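Local coordinates for CalG4 (Micromonospora echinospora, PDB 3IA7), which adopts the GT-B fold, two Rossmann-like domains each built on a parallel beta-sheet, and carries bound calcium ions in the crystal, at residues S59-D62 with T63-V66; E352-S355 with I356-A359; R372-R375 with M376-D379; E394-L397 with G398-P402. All blocks are in the same frame, centred on the assembly; numbering follows the deposited sequence. Where two conformers were deposited one is given.

Contact 1: S59-D62 with T63-V66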
# COMPACT_ATOMS: atom_id res chain seq x y z
N SER A 59 -13.88 -20.13 -12.38
CA SER A 59 -13.14 -21.00 -11.47
C SER A 59 -13.87 -22.25 -11.12
O SER A 59 -15.07 -22.22 -10.77
CB SER A 59 -12.79 -20.25 -10.18
OG SER A 59 -11.98 -21.02 -9.33
N GLU A 60 -13.12 -23.35 -11.16
CA GLU A 60 -13.58 -24.64 -10.60
C GLU A 60 -13.99 -24.55 -9.14
O GLU A 60 -14.82 -25.33 -8.67
CB GLU A 60 -12.49 -25.70 -10.77
CG GLU A 60 -12.17 -26.00 -12.22
CD GLU A 60 -13.26 -26.82 -12.93
OE1 GLU A 60 -13.69 -27.85 -12.40
OE2 GLU A 60 -13.70 -26.39 -14.01
N PHE A 61 -13.47 -23.55 -8.45
CA PHE A 61 -13.68 -23.41 -7.01
C PHE A 61 -15.02 -22.75 -6.64
O PHE A 61 -15.36 -22.61 -5.45
CB PHE A 61 -12.47 -22.71 -6.39
CG PHE A 61 -11.20 -23.52 -6.50
CD1 PHE A 61 -11.07 -24.73 -5.80
CD2 PHE A 61 -10.16 -23.12 -7.32
CE1 PHE A 61 -9.92 -25.48 -5.90
CE2 PHE A 61 -9.02 -23.88 -7.44
CZ PHE A 61 -8.89 -25.06 -6.73
N ASP A 62 -15.79 -22.35 -7.65
CA ASP A 62 -17.14 -21.87 -7.44
C ASP A 62 -18.01 -23.02 -6.95
O ASP A 62 -18.82 -22.83 -6.06
CB ASP A 62 -17.69 -21.27 -8.74
CG ASP A 62 -17.13 -19.88 -9.00
OD1 ASP A 62 -16.18 -19.50 -8.29
OD2 ASP A 62 -17.63 -19.18 -9.90
N THR A 63 -17.80 -24.20 -7.52
CA THR A 63 -18.65 -25.36 -7.27
C THR A 63 -17.88 -26.49 -6.57
O THR A 63 -18.49 -27.45 -6.07
CB THR A 63 -19.27 -25.88 -8.58
OG1 THR A 63 -18.22 -26.17 -9.53
CG2 THR A 63 -20.20 -24.83 -9.17
N PHE A 64 -16.56 -26.40 -6.59
CA PHE A 64 -15.68 -27.23 -5.76
C PHE A 64 -15.47 -26.45 -4.47
O PHE A 64 -14.41 -25.84 -4.23
CB PHE A 64 -14.35 -27.50 -6.46
CG PHE A 64 -13.53 -28.60 -5.84
CD1 PHE A 64 -13.58 -29.89 -6.38
CD2 PHE A 64 -12.66 -28.34 -4.78
CE1 PHE A 64 -12.78 -30.92 -5.84
CE2 PHE A 64 -11.87 -29.36 -4.23
CZ PHE A 64 -11.94 -30.65 -4.75
N HIS A 65 -16.54 -26.44 -3.69
CA HIS A 65 -16.61 -25.85 -2.37
C HIS A 65 -17.19 -26.94 -1.50
O HIS A 65 -16.61 -27.33 -0.49
CB HIS A 65 -17.57 -24.65 -2.36
CG HIS A 65 -16.91 -23.33 -2.62
ND1 HIS A 65 -15.61 -23.06 -2.26
CD2 HIS A 65 -17.40 -22.19 -3.16
CE1 HIS A 65 -15.32 -21.81 -2.59
NE2 HIS A 65 -16.39 -21.26 -3.14
N VAL A 66 -18.34 -27.44 -1.96
CA VAL A 66 -19.17 -28.40 -1.25
C VAL A 66 -18.86 -29.88 -1.58
O VAL A 66 -19.18 -30.75 -0.77
CB VAL A 66 -20.68 -28.13 -1.50
CG1 VAL A 66 -21.42 -27.99 -0.19
CG2 VAL A 66 -20.87 -26.86 -2.35
O HOH W 1 -17.24 -23.97 -11.08
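Phe-61 and Phe-64 meet flank to flank: their rings lie side by side and point the same way, with CD1 of Phe-61 4.1 Å from CD2 of Phe-64. They can do so because CG of Phe-61 stands beside its own backbone N (chi1 -65°), whereas that of Phe-64 is anti to it (chi1 -166°). The carbonyl O of Phe-64 meets the Phe-61 ring at its edge. Residues 60-64 are closed into a turn by Phe-64 N donating to Glu-60 O (2.9 Å), and Thr-63 N adds a weak bond to the same oxygen. Thr-63 OG1 reaches Ser-59 O through one water. Ser-59 OG accepts from Phe-61 N in an ST turn. Phe-61 O lies over one face of the His-65 ring, 2.9 Å from NE2, without a hydrogen bond, and Asp-62 O meets His-65 CD2 at 3.3 Å. Asp-62 sends its carboxylate to Lys-58 and Glu-60 its own to Arg-85. Phe-61 touches Phe-111 and Glu-86, while Phe-64 rests on Leu-79 and Val-82. The chemistry implies a loop shaped by main-chain bonds, the ST turn, a bridging water and flanking salt bridges, with Phe-64 supplying apolar packing against helix 75-98.

Contact 2: E352-S355 with I356-A359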
# COMPACT_ATOMS: atom_id res chain seq x y z
N GLU A 352 -5.53 -20.72 26.52
CA GLU A 352 -6.17 -20.09 27.67
C GLU A 352 -5.63 -18.66 27.79
O GLU A 352 -4.47 -18.41 27.42
CB GLU A 352 -5.88 -20.90 28.94
CG GLU A 352 -6.35 -22.37 28.86
CD GLU A 352 -7.78 -22.61 29.32
OE1 GLU A 352 -7.98 -23.49 30.19
OE2 GLU A 352 -8.71 -21.93 28.81
N PRO A 353 -6.46 -17.70 28.26
CA PRO A 353 -5.95 -16.30 28.36
C PRO A 353 -4.56 -16.12 29.01
O PRO A 353 -3.74 -15.36 28.51
CB PRO A 353 -7.04 -15.58 29.16
CG PRO A 353 -8.28 -16.35 28.84
CD PRO A 353 -7.87 -17.79 28.68
N ALA A 354 -4.28 -16.82 30.11
CA ALA A 354 -2.98 -16.69 30.78
C ALA A 354 -1.85 -17.25 29.91
O ALA A 354 -0.72 -16.72 29.89
CB ALA A 354 -2.99 -17.38 32.12
N SER A 355 -2.13 -18.33 29.22
CA SER A 355 -1.16 -18.87 28.29
C SER A 355 -0.81 -17.88 27.18
O SER A 355 0.36 -17.72 26.81
CB SER A 355 -1.66 -20.20 27.71
OG SER A 355 -0.74 -20.63 26.72
N ILE A 356 -1.83 -17.21 26.66
CA ILE A 356 -1.63 -16.21 25.59
C ILE A 356 -0.79 -15.03 26.09
O ILE A 356 0.19 -14.65 25.45
CB ILE A 356 -2.98 -15.68 25.06
CG1 ILE A 356 -3.76 -16.79 24.35
CG2 ILE A 356 -2.81 -14.52 24.06
CD1 ILE A 356 -5.24 -16.43 24.16
N ARG A 357 -1.16 -14.47 27.23
CA ARG A 357 -0.42 -13.31 27.78
C ARG A 357 1.05 -13.66 28.05
O ARG A 357 1.95 -12.91 27.63
CB ARG A 357 -1.12 -12.75 29.02
CG ARG A 357 -0.28 -11.75 29.82
CD ARG A 357 -0.89 -11.41 31.17
NE ARG A 357 -0.99 -12.54 32.14
CZ ARG A 357 -2.12 -13.18 32.44
NH1 ARG A 357 -3.27 -12.82 31.85
NH2 ARG A 357 -2.11 -14.18 33.34
N GLU A 358 1.29 -14.79 28.72
CA GLU A 358 2.68 -15.19 29.06
C GLU A 358 3.52 -15.46 27.80
O GLU A 358 4.68 -15.05 27.71
CB GLU A 358 2.74 -16.37 30.06
CG GLU A 358 2.08 -16.08 31.42
CD GLU A 358 2.10 -17.27 32.39
OE1 GLU A 358 2.49 -18.39 31.98
OE2 GLU A 358 1.73 -17.09 33.56
N ALA A 359 2.93 -16.13 26.82
CA ALA A 359 3.62 -16.38 25.56
C ALA A 359 4.02 -15.09 24.83
O ALA A 359 5.14 -14.95 24.31
CB ALA A 359 2.71 -17.25 24.63
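The guanidinium of Arg-357 is laid against Ala-354, one turn earlier, whose CA sits over one of its faces. NH2 is the closest branch, 3.7 Å from that CA and 3.5 Å from Ala-354 CB, a van der Waals contact of the charged group with the alanine methyl and CA. The group doubles back because the chain, which leaves the backbone anti to N (chi1 168°), bends at chi3 (64°). NH1 finds its acceptor in the backbone O of Ala-255, which ties down the other end of the fork. Glu-358 behaves otherwise: its extended chain runs past Ala-354 O, with CG 3.3 Å from that oxygen. Ile-356 bends CG1 back to 3.5 Å from Glu-352 O, and the methyl of Ala-359 lies close to Ser-355 O. The backbone here forms the opening two turns of helix 353-365, with Glu-352 at the N-cap position and Pro-353 following it. Four successive amides, from Ile-356 N to Ala-359 N, each donate to the carbonyl four residues back, starting with Glu-352 O (3.0 Å from Ile-356 N). Ser-355 OG bonds to Gln-350 O just ahead of the helix. In the fold, Pro-353 and Ile-356 pack on helix 246-256, and Ser-355 and Ala-359 touch Leu-346, which follows strand 343-345.

Contact 3: R372-R375 with M376-D379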
# COMPACT_ATOMS: atom_id res chain seq x y z
N ARG A 372 17.20 -10.91 15.53
CA ARG A 372 17.02 -11.67 14.29
C ARG A 372 15.90 -11.04 13.44
O ARG A 372 16.01 -10.93 12.20
CB ARG A 372 16.70 -13.14 14.59
CG ARG A 372 17.89 -13.91 15.15
CD ARG A 372 17.64 -15.38 15.23
NE ARG A 372 16.64 -15.76 16.24
CZ ARG A 372 16.92 -16.09 17.49
NH1 ARG A 372 18.17 -16.10 17.95
NH2 ARG A 372 15.93 -16.44 18.31
N VAL A 373 14.84 -10.57 14.10
CA VAL A 373 13.74 -9.90 13.39
C VAL A 373 14.23 -8.55 12.75
O VAL A 373 13.83 -8.16 11.63
CB VAL A 373 12.48 -9.75 14.29
CG1 VAL A 373 11.43 -8.93 13.56
CG2 VAL A 373 11.88 -11.15 14.61
N ARG A 374 15.05 -7.82 13.48
CA ARG A 374 15.60 -6.57 12.94
C ARG A 374 16.49 -6.82 11.69
O ARG A 374 16.43 -6.06 10.73
CB ARG A 374 16.33 -5.79 14.01
CG ARG A 374 15.32 -5.13 14.92
CD ARG A 374 15.94 -4.19 15.87
NE ARG A 374 14.97 -3.79 16.89
CZ ARG A 374 15.33 -3.33 18.07
NH1 ARG A 374 16.62 -3.24 18.37
NH2 ARG A 374 14.41 -2.97 18.95
N ARG A 375 17.27 -7.91 11.71
CA ARG A 375 18.04 -8.33 10.52
C ARG A 375 17.10 -8.69 9.38
O ARG A 375 17.33 -8.32 8.21
CB ARG A 375 19.00 -9.49 10.86
CG ARG A 375 20.27 -9.03 11.64
CD ARG A 375 21.56 -9.16 10.75
NE ARG A 375 22.73 -9.58 11.54
CZ ARG A 375 23.77 -10.28 11.07
NH1 ARG A 375 23.82 -10.66 9.79
NH2 ARG A 375 24.77 -10.60 11.88
N MSE A 376 16.01 -9.38 9.70
CA MSE A 376 15.00 -9.72 8.65
C MSE A 376 14.34 -8.46 8.08
O MSE A 376 14.06 -8.40 6.89
CB MSE A 376 13.90 -10.69 9.18
CG MSE A 376 12.83 -11.07 8.10
SE MSE A 376 13.67 -11.97 6.54
CE MSE A 376 14.22 -13.67 7.21
N GLN A 377 14.04 -7.50 8.94
CA GLN A 377 13.50 -6.21 8.50
C GLN A 377 14.41 -5.53 7.47
O GLN A 377 13.93 -5.00 6.44
CB GLN A 377 13.27 -5.27 9.69
CG GLN A 377 12.82 -3.83 9.33
CD GLN A 377 12.57 -2.97 10.60
OE1 GLN A 377 13.24 -3.13 11.59
NE2 GLN A 377 11.62 -2.04 10.52
N ARG A 378 15.70 -5.53 7.75
CA ARG A 378 16.68 -4.93 6.82
C ARG A 378 16.72 -5.71 5.50
O ARG A 378 16.74 -5.05 4.45
CB ARG A 378 18.05 -4.76 7.52
CG ARG A 378 18.05 -3.62 8.64
CD ARG A 378 17.36 -2.28 8.14
NE ARG A 378 16.45 -1.65 9.12
CZ ARG A 378 15.90 -0.43 9.02
NH1 ARG A 378 16.18 0.36 7.98
NH2 ARG A 378 15.10 0.04 9.98
N ASP A 379 16.68 -7.05 5.56
CA ASP A 379 16.61 -7.89 4.35
C ASP A 379 15.42 -7.49 3.49
O ASP A 379 15.60 -7.18 2.30
CB ASP A 379 16.55 -9.38 4.71
CG ASP A 379 17.83 -9.87 5.34
OD1 ASP A 379 18.85 -9.14 5.36
OD2 ASP A 379 17.84 -11.01 5.82
O HOH W 2 15.91 -3.22 11.15
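Gln-377 and Arg-378 share one water with the backbone of Arg-374. The water donates to Gln-377 OE1 (2.7 Å) and to Arg-374 O (2.9 Å), and accepts from Arg-378 NE at 2.6 Å, lying in the plane of the guanidinium at its edge. Gln-377 brings its amide there on a straight chain, CG anti to the backbone N (chi1 175°), while Arg-378 folds at chi2 and chi3. NE2, the other arm of the Gln-377 amide, donates to Ala-315 O, and together the two partners fix how the amide is turned. Arg-372 NE donates to Gly-341 O, and Asp-379 OD2, in one of two conformers, bonds to Ser-196 OG. Main-chain bonds form a second group. Met-376 N, Gln-377 N, Arg-378 N and Asp-379 N donate in turn to the carbonyls of Arg-372, Val-373, Arg-374 and Arg-375, the shortest being Gln-377 N to Val-373 O at 2.8 Å. Arg-374 O therefore takes two donors, an amide and the water. These are ordinary turns of helix 367-381, which in this GT-B fold lies between the two domains: Met-376, present as selenomethionine, touches Phe-314 of helix 307-315 and also Pro-194 and Ser-196, in the loop after strand 189-191 of the other sheet. Van der Waals contacts make the third group. Met-376 CB lies 3.5 Å from Val-373 O, Gln-377 CB 3.4 Å from Arg-374 O, and Arg-378 CG 3.6 Å from that same oxygen. Val-373 packs on Phe-314 and Leu-342, and Arg-378 on Gly-51 of the second subunit.

Contact 4: E394-L397 with G398-P402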
# COMPACT_ATOMS: atom_id res chain seq x y z
N GLU A 394 11.77 -6.28 -17.38
CA GLU A 394 12.21 -5.54 -18.58
C GLU A 394 13.58 -5.98 -19.12
O GLU A 394 13.77 -6.09 -20.34
CB GLU A 394 12.18 -4.02 -18.37
CG GLU A 394 10.75 -3.47 -18.17
CD GLU A 394 10.75 -1.97 -18.15
OE1 GLU A 394 11.62 -1.40 -17.45
OE2 GLU A 394 9.88 -1.39 -18.84
N ALA A 395 14.52 -6.26 -18.21
CA ALA A 395 15.85 -6.78 -18.57
C ALA A 395 15.77 -8.18 -19.24
O ALA A 395 16.49 -8.44 -20.19
CB ALA A 395 16.79 -6.83 -17.34
N TYR A 396 14.90 -9.05 -18.73
CA TYR A 396 14.69 -10.39 -19.27
C TYR A 396 14.19 -10.26 -20.69
O TYR A 396 14.73 -10.89 -21.61
CB TYR A 396 13.70 -11.14 -18.36
CG TYR A 396 13.28 -12.55 -18.75
CD1 TYR A 396 14.22 -13.60 -18.86
CD2 TYR A 396 11.95 -12.82 -19.00
CE1 TYR A 396 13.81 -14.88 -19.19
CE2 TYR A 396 11.54 -14.10 -19.32
CZ TYR A 396 12.46 -15.12 -19.41
OH TYR A 396 12.01 -16.40 -19.67
N LEU A 397 13.22 -9.38 -20.90
CA LEU A 397 12.74 -9.09 -22.26
C LEU A 397 13.83 -8.60 -23.20
O LEU A 397 13.92 -9.07 -24.32
CB LEU A 397 11.60 -8.09 -22.22
CG LEU A 397 10.23 -8.60 -21.77
CD1 LEU A 397 9.28 -7.40 -21.75
CD2 LEU A 397 9.69 -9.66 -22.73
N GLY A 398 14.67 -7.69 -22.71
CA GLY A 398 15.83 -7.21 -23.43
C GLY A 398 16.71 -8.36 -23.88
O GLY A 398 17.24 -8.31 -24.99
N ARG A 399 16.90 -9.38 -23.04
CA ARG A 399 17.74 -10.52 -23.41
C ARG A 399 17.05 -11.48 -24.38
O ARG A 399 17.64 -11.88 -25.38
CB ARG A 399 18.22 -11.33 -22.20
CG ARG A 399 18.98 -10.56 -21.14
CD ARG A 399 19.46 -11.47 -19.99
NE ARG A 399 18.41 -11.97 -19.08
CZ ARG A 399 18.05 -11.38 -17.95
NH1 ARG A 399 18.64 -10.24 -17.57
NH2 ARG A 399 17.10 -11.92 -17.18
N VAL A 400 15.82 -11.87 -24.05
CA VAL A 400 15.21 -13.02 -24.72
C VAL A 400 14.19 -12.67 -25.80
O VAL A 400 13.82 -13.52 -26.60
CB VAL A 400 14.58 -14.01 -23.71
CG1 VAL A 400 15.63 -14.50 -22.71
CG2 VAL A 400 13.36 -13.39 -23.00
N ALA A 401 13.69 -11.44 -25.78
CA ALA A 401 12.76 -11.01 -26.80
C ALA A 401 12.78 -9.49 -26.90
O ALA A 401 11.81 -8.84 -26.49
CB ALA A 401 11.35 -11.51 -26.46
N PRO A 402 13.90 -8.90 -27.39
CA PRO A 402 14.01 -7.45 -27.29
C PRO A 402 13.08 -6.74 -28.28
O PRO A 402 12.65 -5.63 -28.00
CB PRO A 402 15.47 -7.18 -27.66
CG PRO A 402 15.81 -8.27 -28.62
CD PRO A 402 15.07 -9.48 -28.09
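A chi1 of -58° sets Val-400 CG1 anti to the carbonyl carbon and so places CG2 between N and that carbon, while Tyr-396 turns its ring away from its own amide N and presents one face to CG2. That methyl sits over the ring centre in a CH-pi contact, 4.0 Å from the centroid and 6° off the normal, while Val-400 CG1 is 4.0 Å from Tyr-396 CE1. Arg-399, bent at chi3, comes to the same ring at its edge, NH2 being 3.7 Å from Tyr-396 CD1. Its guanidinium plane stands 60° from the ring plane, and Tyr-396 CA and Ala-395 O lie over one of its faces. All this occurs at the end of helix 385-400, the C-terminal helix that crosses over to the N-terminal domain, as in other GT-B proteins. Tyr-396 OH is hydrogen-bonded to Ala-127 O at the start of strand 127-131, and Glu-394 joins Arg-31 and His-33. Along the backbone Gly-398 N bonds to Glu-394 O (3.0 Å), and Tyr-396 O receives Val-400 N at 2.8 Å and, weakly, Arg-399 N. Leu-397 packs on Arg-5, and Val-400 and Ala-401 on Pro-126.

Along the chain the four contacts come in series. Contact 1 lies in the loop between strand 53-56, an outermost strand of the seven-stranded sheet, and helix 75-98. Contacts 2, 3 and 4 occupy the last three helices, 353-365, 367-381 and 385-400. Contacts 2 and 3, on successive helices, have centres about 26 Å apart; contacts 3 and 4, again on successive helices, about 33 Å. Contacts 2 and 4 are the most distant pair, about 54 Å between centres, on opposite sides of the chain's centre. The final helices thus lead from the C-terminal domain, past the junction, back onto the N-terminal domain, linking the two halves of the GT-B fold.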